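Local coordinates for SusD-like carbohydrate binding protein (Bacteroides vulgatus, PDB 3LEW) that probably binds carbohydrate at the outer membrane of the bacterium, as other members of the SusD family do, at residues A[49-55]-A[404-410]. Sequence-based numbering, arbitrary orientation.
Sequences LRANDAM and GEGFSLI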
loop_
_atom_site.group_PDB
_atom_site.type_symbol
_atom_site.label_atom_id
_atom_site.label_comp_id
_atom_site.label_asym_id
_atom_site.label_seq_id
_atom_site.Cartn_x
_atom_site.Cartn_y
_atom_site.Cartn_z
ATOM N N LEU A 49 -4.512 0.285 2.655
ATOM C CA LEU A 49 -3.827 -0.659 1.748
ATOM C C LEU A 49 -4.834 -1.682 1.225
ATOM O O LEU A 49 -4.856 -2.040 0.035
ATOM C CB LEU A 49 -2.702 -1.366 2.481
ATOM C CG LEU A 49 -1.607 -0.421 3.015
ATOM C CD1 LEU A 49 -0.505 -1.288 3.646
ATOM C CD2 LEU A 49 -0.984 0.462 1.932
ATOM N N ARG A 50 -5.735 -2.140 2.118
ATOM C CA ARG A 50 -6.745 -3.099 1.699
ATOM C C ARG A 50 -7.749 -2.471 0.725
ATOM O O ARG A 50 -8.081 -3.073 -0.310
ATOM C CB ARG A 50 -7.467 -3.728 2.940
ATOM C CG ARG A 50 -6.892 -5.050 3.455
ATOM C CD ARG A 50 -5.508 -4.950 4.121
ATOM N NE ARG A 50 -4.417 -4.948 3.133
ATOM C CZ ARG A 50 -3.135 -4.800 3.430
ATOM N NH1 ARG A 50 -2.725 -4.549 4.686
ATOM N NH2 ARG A 50 -2.230 -4.886 2.460
ATOM N N ALA A 51 -8.224 -1.266 1.027
ATOM C CA ALA A 51 -9.082 -0.524 0.117
ATOM C C ALA A 51 -8.444 -0.414 -1.256
ATOM O O ALA A 51 -9.114 -0.635 -2.273
ATOM C CB ALA A 51 -9.415 0.903 0.678
ATOM N N ASN A 52 -7.154 -0.094 -1.274
ATOM C CA ASN A 52 -6.408 0.102 -2.506
ATOM C C ASN A 52 -6.425 -1.111 -3.427
ATOM O O ASN A 52 -6.488 -0.965 -4.630
ATOM C CB ASN A 52 -4.957 0.538 -2.258
ATOM C CG ASN A 52 -4.853 1.952 -1.630
ATOM O OD1 ASN A 52 -5.875 2.675 -1.521
ATOM N ND2 ASN A 52 -3.658 2.282 -1.099
ATOM N N ASP A 53 -6.336 -2.296 -2.856
ATOM C CA ASP A 53 -6.405 -3.512 -3.642
ATOM C C ASP A 53 -7.810 -3.901 -4.013
ATOM O O ASP A 53 -8.022 -4.427 -5.105
ATOM C CB ASP A 53 -5.670 -4.659 -2.898
ATOM C CG ASP A 53 -4.167 -4.441 -2.864
ATOM O OD1 ASP A 53 -3.590 -3.888 -3.849
ATOM O OD2 ASP A 53 -3.543 -4.835 -1.865
ATOM N N ALA A 54 -8.792 -3.672 -3.128
ATOM C CA ALA A 54 -10.181 -3.915 -3.462
ATOM C C ALA A 54 -10.607 -3.054 -4.652
ATOM O O ALA A 54 -11.453 -3.446 -5.449
ATOM C CB ALA A 54 -11.113 -3.648 -2.219
HETATM N N MSE A 55 -9.975 -1.903 -4.806
HETATM C CA MSE A 55 -10.306 -0.988 -5.900
HETATM C C MSE A 55 -9.435 -1.202 -7.182
HETATM O O MSE A 55 -9.271 -0.282 -7.989
HETATM C CB MSE A 55 -10.183 0.411 -5.305
HETATM C CG MSE A 55 -11.289 0.683 -4.262
HETATM SE SE MSE A 55 -11.013 2.286 -3.282
HETATM C CE MSE A 55 -11.336 3.630 -4.649
ATOM N N GLY A 404 -2.231 -7.748 -3.208
ATOM C CA GLY A 404 -2.668 -7.720 -1.828
ATOM C C GLY A 404 -1.885 -6.840 -0.851
ATOM O O GLY A 404 -2.293 -6.715 0.300
ATOM N N GLU A 405 -0.801 -6.227 -1.313
ATOM C CA GLU A 405 0.055 -5.409 -0.444
ATOM C C GLU A 405 -0.227 -3.909 -0.474
ATOM O O GLU A 405 0.448 -3.157 0.217
ATOM C CB GLU A 405 1.522 -5.671 -0.790
ATOM C CG GLU A 405 1.940 -7.111 -0.433
ATOM C CD GLU A 405 3.363 -7.407 -0.830
ATOM O OE1 GLU A 405 4.325 -6.911 -0.154
ATOM O OE2 GLU A 405 3.492 -8.166 -1.810
ATOM N N GLY A 406 -1.238 -3.490 -1.222
ATOM C CA GLY A 406 -1.748 -2.129 -1.140
ATOM C C GLY A 406 -1.464 -1.158 -2.276
ATOM O O GLY A 406 -1.587 0.046 -2.080
ATOM N N PHE A 407 -1.142 -1.665 -3.462
ATOM C CA PHE A 407 -0.682 -0.821 -4.553
ATOM C C PHE A 407 -1.654 -0.726 -5.733
ATOM O O PHE A 407 -1.431 0.114 -6.606
ATOM C CB PHE A 407 0.643 -1.355 -5.100
ATOM C CG PHE A 407 1.769 -1.359 -4.104
ATOM C CD1 PHE A 407 2.559 -0.249 -3.932
ATOM C CD2 PHE A 407 2.038 -2.489 -3.339
ATOM C CE1 PHE A 407 3.594 -0.259 -3.000
ATOM C CE2 PHE A 407 3.096 -2.515 -2.419
ATOM C CZ PHE A 407 3.881 -1.394 -2.272
ATOM N N SER A 408 -2.696 -1.555 -5.805
ATOM C CA SER A 408 -3.440 -1.613 -7.084
ATOM C C SER A 408 -4.022 -0.263 -7.503
ATOM O O SER A 408 -3.817 0.187 -8.622
ATOM C CB SER A 408 -4.574 -2.645 -7.081
ATOM O OG SER A 408 -4.119 -3.971 -6.765
ATOM N N LEU A 409 -4.737 0.404 -6.593
ATOM C CA LEU A 409 -5.345 1.718 -6.923
ATOM C C LEU A 409 -4.273 2.762 -7.140
ATOM O O LEU A 409 -4.431 3.662 -7.951
ATOM C CB LEU A 409 -6.255 2.177 -5.794
ATOM C CG LEU A 409 -6.965 3.539 -5.961
ATOM C CD1 LEU A 409 -8.018 3.515 -7.114
ATOM C CD2 LEU A 409 -7.628 3.957 -4.601
ATOM N N ILE A 410 -3.180 2.671 -6.377
ATOM C CA ILE A 410 -2.111 3.684 -6.464
ATOM C C ILE A 410 -1.481 3.677 -7.841
ATOM O O ILE A 410 -1.266 4.713 -8.453
ATOM C CB ILE A 410 -0.990 3.396 -5.406
ATOM C CG1 ILE A 410 -1.584 3.413 -3.979
ATOM C CG2 ILE A 410 0.224 4.312 -5.646
ATOM C CD1 ILE A 410 -2.356 4.651 -3.597
HETATM O O HOH W 1 -4.836 -5.733 0.373
HETATM O O HOH W 2 -1.073 -4.379 -4.673
HETATM O O HOH W 3 -6.557 -5.508 -7.362
#
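Asp53 turns its carboxylate onto the loop before helix 408-414. Its OD1 accepts a fairly straight bond from Ser408 N at 3.2 Å, met nearly along the C-O axis, and a weak one from Phe407 N. A water also donates to OD1 and accepts from Phe407 N. With an alanine in place of Asp53, Ser408 N would probably lose its acceptor and this water its anchor. The preceding residue, Asn52, reaches Gly406 O through ND2 at 3.2 Å, with that oxygen in its amide plane. Asn52 O takes Leu409 N at 3.0 Å, from above the carbonyl plane. Acceptors of helix 46-54 thus receive the first amides of helix 408-414. Gly406 CA sits 3.3 Å from Leu49 O in a CA-H...O contact; a side chain at Gly406 would collide with Leu49 CD2, and its backbone angles alone already suit glycine. Arg50 NH2 bonds Gly404 O at 2.8 Å, and a water bridges its NE to the same oxygen. Leu409 CD2 meets CE of selenomethionine Met55 at 3.7 Å. Gln270 holds Arg50 NH1, and Tyr470 bonds Asn52 OD1. This buried contact joins the two family regions deep in the chain, with Ile410 packing on helices 111-135 and 202-215.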